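Local structure of urocanate hydratase (Paenibacillus sp. Soil724D2, 7NED) at residues A[239-243]-A[244-248]; A[149-152]-A[153-157]; A[72-76]-A[77-81]. The protein probably catalyses the NAD+-dependent hydration of thiourocanate in bacterial ergothioneine breakdown, and binds urocanate together with NAD+. All coordinates share one frame; numbering follows the deposited sequence.

Contact 1. Residues A[239-243]-A[244-248]; sequences PELVR and RGITP
R244 folds back along the last turn of helix 234-243 to meet E240, four residues earlier. Its CB sits 3.6 Å from E240 O, the carbonyl that also accepts the backbone N-H of R244. CG comes closer still, 3.3 Å from E240 O, and lies over one face of the R243 guanidinium. With CG anti to its own carbonyl carbon (chi1 -60°) and the chain extended to NE, R244 runs straight to the carboxylate. There NE gives a nearly linear 2.8 Å bond to E240 OE1, which lies at the edge of the guanidinium, in its plane, and is met on its anti side, but about 30° out of the carboxylate plane. NH2 adds a weak bond to the same oxygen, while NH1 turns to D210. R243 holds both carboxylate oxygens through two nitrogens, NE to E240 OE2 at 2.8 Å and NH2 to E240 OE1 at 2.9 Å. Thus OE1 takes two strong donors from the same face of its plane. A glutamine here would probably leave R243 without its charged mate and R244 dependent on D210. Beyond them the chain leaves the helix at G245, whose positive phi favours glycine. I246 N bonds to L241 O (2.9 Å), G245 N to V242 O (3.1 Å), and I246 CG2 packs near L241 CD2: the Schellman motif that ends this helix of the Rossmann-like domain.

Contact 2. Residues A[149-152]-A[153-157]; sequences LHFN and GSLAG
S154 N donates to F151 O at 3.1 Å, the one hydrogen bond that joins 149-152 to 153-157. It is nearly straight at the hydrogen (169°), but the donor stands well above the plane of the carbonyl. Within 153-157, A156 N gives a 3.0 Å bond to S154 OG, an ST turn. Apolar contact comes from F151 and L155. With L155 CG set beside its backbone N (chi1 -63°), one methyl, CD2, approaches the ring obliquely and stops 3.7 Å from F151 CD2, while H150 CB lies over one ring face, offset toward the rim. I250 touches both side chains, and F143 and A147 of helix 133-150 pack on L155. Steric limits are set by the backbone. N152 and G153 both have positive phi, and at G153 a CB would clash with N152 O, which calls for glycine. F151 CB lies 3.3 Å from S154 O. With asparagine and glycine at its two central positions, this is a textbook type I' beta turn, placed in the Rossmann-like domain where the chain leaves helix 133-150 on its way to strand 159-163.

Contact 3. Residues A[72-76]-A[77-81]; sequences VIQSG and KPIGI
Q74 and K77 face each other as a hydrogen-bonded pair and close a beta hairpin whose two-residue loop, S75 and G76, forms a type I' turn. Q74 N reaches K77 O at 2.8 Å and K77 N returns a bond to Q74 O at 2.9 Å, the latter from above the carbonyl plane. Next comes the non-hydrogen-bonded pair I73 and P78, so the missing N-H of the proline costs the ladder nothing; here I73 CG1 rests 4.0 Å from P78 CA, and I73 CA sends a C-H toward K77 O. Further on, V72 serves two residues: its O accepts from I79 N at 2.8 Å, while its N donates to G80 O at 3.0 Å, a beta bulge. I79 turns its side chain across to Q74, CG1 lying 3.6 Å from Q74 CB and CD1 near Q74 OE1. Around this shell, R50 bonds to Q74 O and S75 O and so braces the turn, and strand 91-95 flanks V72 and I73. The second subunit takes the polar ends: its D459 binds Q74 NE2 and S75 OG, and K77, CG anti to the backbone N (chi1 -177°) and extended beyond, carries NZ to a salt bridge with D525 of that subunit. At the bulge, G80 N is buried with no partner in the model.

Contacts 1 and 2 are surface features of the Rossmann-like domain, their nearest atoms about 7 Å apart; contact 3 is buried, in the N-terminal domain on the opposite side of the chain's centre, its centre about 50 Å from that of contact 1. The first two each take in the C-terminal end of a helix and lead toward adjacent strands of the parallel sheet, 250-251 and 159-163. Contact 1 relies on charge, contact 2 on a tight backbone bend with a small apolar touch. In contact 3 a backbone ladder prevails at the strand outermost within this chain, where the second subunit, which touches neither other contact, adds backbone bonds and matches the side-chain charge.

Contact 1. Residues A[239-243]-A[244-248]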
ATOM      1  N   PRO A 239     -15.142  27.526 -24.401  1.00 24.92           N
ATOM      2  CA  PRO A 239     -15.362  27.530 -25.857  1.00 27.59           C
ATOM      3  C   PRO A 239     -15.769  28.888 -26.371  1.00 28.40           C
ATOM      4  O   PRO A 239     -15.437  29.229 -27.515  1.00 29.27           O
ATOM      5  CB  PRO A 239     -16.491  26.510 -26.055  1.00 31.06           C
ATOM      6  CG  PRO A 239     -16.443  25.637 -24.828  1.00 29.08           C
ATOM      7  CD  PRO A 239     -16.008  26.544 -23.713  1.00 27.55           C
ATOM      8  N   GLU A 240     -16.483  29.668 -25.555  1.00 28.09           N
ATOM      9  CA  GLU A 240     -16.868  31.016 -25.965  1.00 32.17           C
ATOM     10  C   GLU A 240     -15.646  31.919 -26.133  1.00 34.02           C
ATOM     11  O   GLU A 240     -15.586  32.727 -27.065  1.00 32.37           O
ATOM     12  CB  GLU A 240     -17.861  31.592 -24.960  1.00 32.70           C
ATOM     13  CG  GLU A 240     -18.190  33.052 -25.165  1.00 35.02           C
ATOM     14  CD  GLU A 240     -19.044  33.294 -26.394  1.00 39.94           C
ATOM     15  OE1 GLU A 240     -19.382  34.471 -26.640  1.00 38.03           O
ATOM     16  OE2 GLU A 240     -19.383  32.319 -27.107  1.00 41.36           O
ATOM     17  N   LEU A 241     -14.650  31.800 -25.258  1.00 28.16           N
ATOM     18  CA  LEU A 241     -13.440  32.589 -25.464  1.00 28.17           C
ATOM     19  C   LEU A 241     -12.738  32.169 -26.744  1.00 30.24           C
ATOM     20  O   LEU A 241     -12.171  33.001 -27.462  1.00 32.72           O
ATOM     21  CB  LEU A 241     -12.508  32.445 -24.269  1.00 26.84           C
ATOM     22  CG  LEU A 241     -13.097  32.920 -22.951  1.00 26.48           C
ATOM     23  CD1 LEU A 241     -12.118  32.588 -21.838  1.00 26.22           C
ATOM     24  CD2 LEU A 241     -13.336  34.437 -23.025  1.00 29.08           C
ATOM     25  N   VAL A 242     -12.777  30.883 -27.056  1.00 27.26           N
ATOM     26  CA  VAL A 242     -12.227  30.410 -28.315  1.00 31.17           C
ATOM     27  C   VAL A 242     -13.001  31.011 -29.478  1.00 32.69           C
ATOM     28  O   VAL A 242     -12.427  31.416 -30.497  1.00 31.75           O
ATOM     29  CB  VAL A 242     -12.260  28.874 -28.347  1.00 30.23           C
ATOM     30  CG1 VAL A 242     -11.923  28.377 -29.734  1.00 29.08           C
ATOM     31  CG2 VAL A 242     -11.309  28.309 -27.284  1.00 28.24           C
ATOM     32  N   ARG A 243     -14.320  31.055 -29.352  1.00 28.71           N
ATOM     33  CA  ARG A 243     -15.135  31.667 -30.391  1.00 32.97           C
ATOM     34  C   ARG A 243     -14.750  33.135 -30.591  1.00 36.70           C
ATOM     35  O   ARG A 243     -14.586  33.605 -31.723  1.00 32.64           O
ATOM     36  CB  ARG A 243     -16.611  31.525 -30.018  1.00 37.40           C
ATOM     37  CG  ARG A 243     -17.589  31.667 -31.177  1.00 42.01           C
ATOM     38  CD  ARG A 243     -19.043  31.648 -30.703  1.00 42.75           C
ATOM     39  NE  ARG A 243     -19.343  32.807 -29.855  1.00 43.77           N
ATOM     40  CZ  ARG A 243     -19.429  34.055 -30.305  1.00 44.30           C
ATOM     41  NH1 ARG A 243     -19.229  34.302 -31.594  1.00 46.10           N
ATOM     42  NH2 ARG A 243     -19.697  35.053 -29.472  1.00 43.74           N
ATOM     43  N   ARG A 244     -14.616  33.879 -29.494  1.00 36.30           N
ATOM     44  CA  ARG A 244     -14.276  35.289 -29.560  1.00 33.50           C
ATOM     45  C   ARG A 244     -12.826  35.546 -29.924  1.00 33.95           C
ATOM     46  O   ARG A 244     -12.454  36.723 -29.998  1.00 34.95           O
ATOM     47  CB  ARG A 244     -14.577  35.966 -28.229  1.00 33.16           C
ATOM     48  CG  ARG A 244     -16.014  35.877 -27.829  1.00 32.41           C
ATOM     49  CD  ARG A 244     -16.245  36.732 -26.625  1.00 35.01           C
ATOM     50  NE  ARG A 244     -17.582  36.553 -26.086  1.00 33.77           N
ATOM     51  CZ  ARG A 244     -18.157  37.426 -25.274  1.00 36.41           C
ATOM     52  NH1 ARG A 244     -17.494  38.529 -24.937  1.00 41.10           N
ATOM     53  NH2 ARG A 244     -19.390  37.221 -24.817  1.00 33.09           N
ATOM     54  N   GLY A 245     -12.025  34.504 -30.173  1.00 32.42           N
ATOM     55  CA  GLY A 245     -10.605  34.670 -30.462  1.00 34.15           C
ATOM     56  C   GLY A 245      -9.800  35.280 -29.334  1.00 33.51           C
ATOM     57  O   GLY A 245      -8.752  35.883 -29.577  1.00 34.43           O
ATOM     58  N   ILE A 246     -10.277  35.150 -28.103  1.00 30.52           N
ATOM     59  CA  ILE A 246      -9.597  35.658 -26.924  1.00 32.82           C
ATOM     60  C   ILE A 246      -8.739  34.527 -26.365  1.00 33.21           C
ATOM     61  O   ILE A 246      -9.269  33.505 -25.918  1.00 28.31           O
ATOM     62  CB  ILE A 246     -10.609  36.158 -25.893  1.00 30.83           C
ATOM     63  CG1 ILE A 246     -11.274  37.439 -26.407  1.00 35.34           C
ATOM     64  CG2 ILE A 246      -9.947  36.395 -24.570  1.00 29.39           C
ATOM     65  CD1 ILE A 246     -12.158  38.112 -25.401  1.00 35.67           C
ATOM     66  N   THR A 247      -7.413  34.694 -26.419  1.00 30.16           N
ATOM     67  CA  THR A 247      -6.482  33.685 -25.914  1.00 25.05           C
ATOM     68  C   THR A 247      -5.841  34.237 -24.658  1.00 26.31           C
ATOM     69  O   THR A 247      -5.058  35.196 -24.743  1.00 22.60           O
ATOM     70  CB  THR A 247      -5.402  33.318 -26.939  1.00 27.22           C
ATOM     71  OG1 THR A 247      -6.010  32.867 -28.150  1.00 30.39           O
ATOM     72  CG2 THR A 247      -4.498  32.197 -26.421  1.00 22.83           C
ATOM     73  N   PRO A 248      -6.172  33.725 -23.479  1.00 20.98           N
ATOM     74  CA  PRO A 248      -5.436  34.131 -22.283  1.00 22.20           C
ATOM     75  C   PRO A 248      -3.991  33.691 -22.416  1.00 19.13           C
ATOM     76  O   PRO A 248      -3.651  32.826 -23.230  1.00 22.66           O
ATOM     77  CB  PRO A 248      -6.153  33.378 -21.138  1.00 24.40           C
ATOM     78  CG  PRO A 248      -7.448  32.897 -21.723  1.00 22.05           C
ATOM     79  CD  PRO A 248      -7.174  32.683 -23.185  1.00 22.23           C
TER
HETATM   80  O   HOH W   1      -8.933  32.329 -28.409  1.00 29.93           O

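Contact 2. Residues A[149-152]-A[153-157]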
ATOM      1  N   LEU A 149       9.588  30.972 -17.075  1.00 23.20           N
ATOM      2  CA  LEU A 149       9.861  30.210 -18.286  1.00 27.40           C
ATOM      3  C   LEU A 149       9.422  30.943 -19.538  1.00 28.58           C
ATOM      4  O   LEU A 149      10.062  30.793 -20.587  1.00 26.27           O
ATOM      5  CB  LEU A 149       9.171  28.850 -18.230  1.00 27.16           C
ATOM      6  CG  LEU A 149       9.715  27.826 -17.243  1.00 25.23           C
ATOM      7  CD1 LEU A 149       8.694  26.691 -17.104  1.00 23.83           C
ATOM      8  CD2 LEU A 149      11.070  27.255 -17.699  1.00 25.95           C
ATOM      9  N   HIS A 150       8.363  31.747 -19.448  1.00 26.14           N
ATOM     10  CA  HIS A 150       7.720  32.302 -20.631  1.00 27.77           C
ATOM     11  C   HIS A 150       7.499  33.800 -20.607  1.00 31.53           C
ATOM     12  O   HIS A 150       7.137  34.351 -21.650  1.00 33.83           O
ATOM     13  CB  HIS A 150       6.360  31.627 -20.862  1.00 29.40           C
ATOM     14  CG  HIS A 150       6.454  30.147 -21.019  1.00 26.62           C
ATOM     15  ND1 HIS A 150       6.928  29.553 -22.169  1.00 33.38           N
ATOM     16  CD2 HIS A 150       6.164  29.135 -20.165  1.00 29.21           C
ATOM     17  CE1 HIS A 150       6.929  28.239 -22.016  1.00 27.25           C
ATOM     18  NE2 HIS A 150       6.463  27.960 -20.810  1.00 30.96           N
ATOM     19  N   PHE A 151       7.678  34.480 -19.475  1.00 27.08           N
ATOM     20  CA  PHE A 151       7.250  35.870 -19.395  1.00 28.77           C
ATOM     21  C   PHE A 151       8.262  36.717 -18.632  1.00 27.65           C
ATOM     22  O   PHE A 151       7.872  37.637 -17.912  1.00 29.76           O
ATOM     23  CB  PHE A 151       5.860  36.009 -18.739  1.00 26.03           C
ATOM     24  CG  PHE A 151       4.765  35.207 -19.415  1.00 25.02           C
ATOM     25  CD1 PHE A 151       4.228  35.614 -20.639  1.00 25.78           C
ATOM     26  CD2 PHE A 151       4.244  34.070 -18.802  1.00 24.84           C
ATOM     27  CE1 PHE A 151       3.207  34.864 -21.254  1.00 25.38           C
ATOM     28  CE2 PHE A 151       3.247  33.334 -19.397  1.00 26.32           C
ATOM     29  CZ  PHE A 151       2.722  33.719 -20.623  1.00 26.86           C
ATOM     30  N   ASN A 152       9.558  36.391 -18.745  1.00 30.59           N
ATOM     31  CA  ASN A 152      10.633  37.229 -18.208  1.00 25.73           C
ATOM     32  C   ASN A 152      10.532  37.417 -16.707  1.00 29.50           C
ATOM     33  O   ASN A 152      10.965  38.439 -16.170  1.00 28.26           O
ATOM     34  CB  ASN A 152      10.661  38.600 -18.888  1.00 30.31           C
ATOM     35  CG  ASN A 152      10.968  38.486 -20.321  1.00 31.35           C
ATOM     36  OD1 ASN A 152      12.041  38.011 -20.663  1.00 35.95           O
ATOM     37  ND2 ASN A 152      10.036  38.893 -21.188  1.00 36.94           N
ATOM     38  N   GLY A 153       9.934  36.453 -16.014  1.00 25.04           N
ATOM     39  CA  GLY A 153       9.882  36.526 -14.579  1.00 21.07           C
ATOM     40  C   GLY A 153       8.705  37.283 -13.992  1.00 22.50           C
ATOM     41  O   GLY A 153       8.628  37.410 -12.764  1.00 23.08           O
ATOM     42  N   SER A 154       7.762  37.754 -14.806  1.00 22.92           N
ATOM     43  CA  SER A 154       6.648  38.515 -14.254  1.00 23.32           C
ATOM     44  C   SER A 154       5.371  38.177 -14.997  1.00 18.79           C
ATOM     45  O   SER A 154       5.369  38.139 -16.226  1.00 21.76           O
ATOM     46  CB  SER A 154       6.886  40.040 -14.348  1.00 21.86           C
ATOM     47  OG  SER A 154       5.753  40.696 -13.825  1.00 21.05           O
ATOM     48  N   LEU A 155       4.289  37.955 -14.239  1.00 19.36           N
ATOM     49  CA  LEU A 155       2.927  37.867 -14.764  1.00 19.25           C
ATOM     50  C   LEU A 155       2.198  39.207 -14.776  1.00 20.19           C
ATOM     51  O   LEU A 155       0.992  39.259 -15.086  1.00 18.92           O
ATOM     52  CB  LEU A 155       2.100  36.865 -13.932  1.00 18.10           C
ATOM     53  CG  LEU A 155       2.668  35.452 -14.010  1.00 17.91           C
ATOM     54  CD1 LEU A 155       1.572  34.530 -13.483  1.00 17.23           C
ATOM     55  CD2 LEU A 155       3.022  35.101 -15.429  1.00 16.91           C
ATOM     56  N   ALA A 156       2.858  40.290 -14.413  1.00 19.48           N
ATOM     57  CA  ALA A 156       2.173  41.580 -14.526  1.00 21.94           C
ATOM     58  C   ALA A 156       1.746  41.791 -15.978  1.00 20.87           C
ATOM     59  O   ALA A 156       2.540  41.595 -16.896  1.00 18.81           O
ATOM     60  CB  ALA A 156       3.080  42.721 -14.062  1.00 20.13           C
ATOM     61  N   GLY A 157       0.488  42.196 -16.184  1.00 21.11           N
ATOM     62  CA  GLY A 157      -0.056  42.293 -17.536  1.00 18.24           C
ATOM     63  C   GLY A 157      -0.308  40.958 -18.218  1.00 23.51           C
ATOM     64  O   GLY A 157      -0.443  40.906 -19.440  1.00 21.64           O
TER

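Contact 3. Residues A[72-76]-A[77-81]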
ATOM      1  N   VAL A  72      -6.095   2.305  15.321  1.00 14.91           N
ATOM      2  CA  VAL A  72      -6.089   1.902  13.919  1.00 14.48           C
ATOM      3  C   VAL A  72      -7.371   2.382  13.267  1.00 17.21           C
ATOM      4  O   VAL A  72      -8.472   2.057  13.739  1.00 14.57           O
ATOM      5  CB  VAL A  72      -5.957   0.385  13.783  1.00 15.34           C
ATOM      6  CG1 VAL A  72      -6.356  -0.026  12.392  1.00 14.53           C
ATOM      7  CG2 VAL A  72      -4.513  -0.040  14.134  1.00 14.40           C
ATOM      8  N   ILE A  73      -7.240   3.161  12.193  1.00 13.98           N
ATOM      9  CA  ILE A  73      -8.402   3.640  11.441  1.00 14.66           C
ATOM     10  C   ILE A  73      -8.333   3.034  10.033  1.00 15.58           C
ATOM     11  O   ILE A  73      -7.270   3.049   9.384  1.00 11.98           O
ATOM     12  CB  ILE A  73      -8.457   5.184  11.415  1.00 13.49           C
ATOM     13  CG1 ILE A  73      -8.900   5.695  12.793  1.00 13.65           C
ATOM     14  CG2 ILE A  73      -9.433   5.704  10.302  1.00 13.91           C
ATOM     15  CD1 ILE A  73      -8.639   7.201  12.981  1.00 15.05           C
ATOM     16  N   GLN A  74      -9.471   2.534   9.553  1.00 13.47           N
ATOM     17  CA  GLN A  74      -9.542   1.842   8.267  1.00 14.50           C
ATOM     18  C   GLN A  74     -10.639   2.495   7.432  1.00 17.13           C
ATOM     19  O   GLN A  74     -11.820   2.465   7.815  1.00 15.51           O
ATOM     20  CB  GLN A  74      -9.813   0.340   8.485  1.00 13.66           C
ATOM     21  CG  GLN A  74      -9.928  -0.511   7.229  1.00 13.02           C
ATOM     22  CD  GLN A  74     -11.372  -0.719   6.774  1.00 15.19           C
ATOM     23  OE1 GLN A  74     -12.281  -0.866   7.598  1.00 15.68           O
ATOM     24  NE2 GLN A  74     -11.581  -0.753   5.461  1.00 14.74           N
ATOM     25  N   SER A  75     -10.267   2.983   6.244  1.00 14.23           N
ATOM     26  CA  SER A  75     -11.127   3.863   5.453  1.00 14.43           C
ATOM     27  C   SER A  75     -12.086   4.672   6.338  1.00 15.20           C
ATOM     28  O   SER A  75     -13.311   4.602   6.194  1.00 14.85           O
ATOM     29  CB  SER A  75     -11.866   3.021   4.409  1.00 17.16           C
ATOM     30  OG  SER A  75     -10.942   2.614   3.411  1.00 17.91           O
ATOM     31  N   GLY A  76     -11.529   5.424   7.283  1.00 13.70           N
ATOM     32  CA  GLY A  76     -12.286   6.380   8.042  1.00 17.25           C
ATOM     33  C   GLY A  76     -13.061   5.808   9.204  1.00 20.16           C
ATOM     34  O   GLY A  76     -13.843   6.542   9.827  1.00 16.69           O
ATOM     35  N   LYS A  77     -12.856   4.531   9.532  1.00 13.83           N
ATOM     36  CA  LYS A  77     -13.587   3.916  10.627  1.00 15.57           C
ATOM     37  C   LYS A  77     -12.598   3.437  11.687  1.00 15.25           C
ATOM     38  O   LYS A  77     -11.628   2.746  11.353  1.00 14.70           O
ATOM     39  CB  LYS A  77     -14.431   2.742  10.091  1.00 14.72           C
ATOM     40  CG  LYS A  77     -15.329   2.016  11.121  1.00 18.32           C
ATOM     41  CD  LYS A  77     -15.801   0.724  10.446  1.00 16.39           C
ATOM     42  CE  LYS A  77     -16.306  -0.306  11.387  1.00 22.28           C
ATOM     43  NZ  LYS A  77     -16.943  -1.368  10.551  1.00 24.33           N
ATOM     44  N   PRO A  78     -12.765   3.818  12.947  1.00 15.08           N
ATOM     45  CA  PRO A  78     -11.864   3.327  13.999  1.00 14.88           C
ATOM     46  C   PRO A  78     -12.135   1.842  14.255  1.00 16.70           C
ATOM     47  O   PRO A  78     -13.286   1.418  14.368  1.00 14.65           O
ATOM     48  CB  PRO A  78     -12.238   4.195  15.216  1.00 14.45           C
ATOM     49  CG  PRO A  78     -13.718   4.397  15.009  1.00 14.62           C
ATOM     50  CD  PRO A  78     -13.917   4.553  13.505  1.00 15.88           C
ATOM     51  N   ILE A  79     -11.071   1.046  14.293  1.00 12.90           N
ATOM     52  CA  ILE A  79     -11.168  -0.406  14.368  1.00 13.24           C
ATOM     53  C   ILE A  79     -10.743  -0.915  15.731  1.00 16.17           C
ATOM     54  O   ILE A  79     -11.464  -1.683  16.367  1.00 17.76           O
ATOM     55  CB  ILE A  79     -10.324  -1.089  13.267  1.00 13.32           C
ATOM     56  CG1 ILE A  79     -10.722  -0.624  11.869  1.00 17.03           C
ATOM     57  CG2 ILE A  79     -10.461  -2.688  13.388  1.00 14.02           C
ATOM     58  CD1 ILE A  79     -12.183  -0.847  11.518  1.00 15.94           C
ATOM     59  N   GLY A  80      -9.562  -0.513  16.188  1.00 16.10           N
ATOM     60  CA  GLY A  80      -9.121  -1.022  17.470  1.00 17.88           C
ATOM     61  C   GLY A  80      -8.018  -0.185  18.058  1.00 16.89           C
ATOM     62  O   GLY A  80      -7.436   0.691  17.406  1.00 18.43           O
ATOM     63  N   ILE A  81      -7.750  -0.449  19.330  1.00 16.85           N
ATOM     64  CA  ILE A  81      -6.684   0.218  20.066  1.00 18.11           C
ATOM     65  C   ILE A  81      -5.642  -0.827  20.401  1.00 17.87           C
ATOM     66  O   ILE A  81      -5.982  -1.879  20.942  1.00 17.19           O
ATOM     67  CB  ILE A  81      -7.199   0.881  21.359  1.00 14.79           C
ATOM     68  CG1 ILE A  81      -8.362   1.825  21.059  1.00 23.20           C
ATOM     69  CG2 ILE A  81      -6.063   1.583  22.098  1.00 17.39           C
ATOM     70  CD1 ILE A  81      -9.191   2.210  22.291  1.00 21.70           C
TER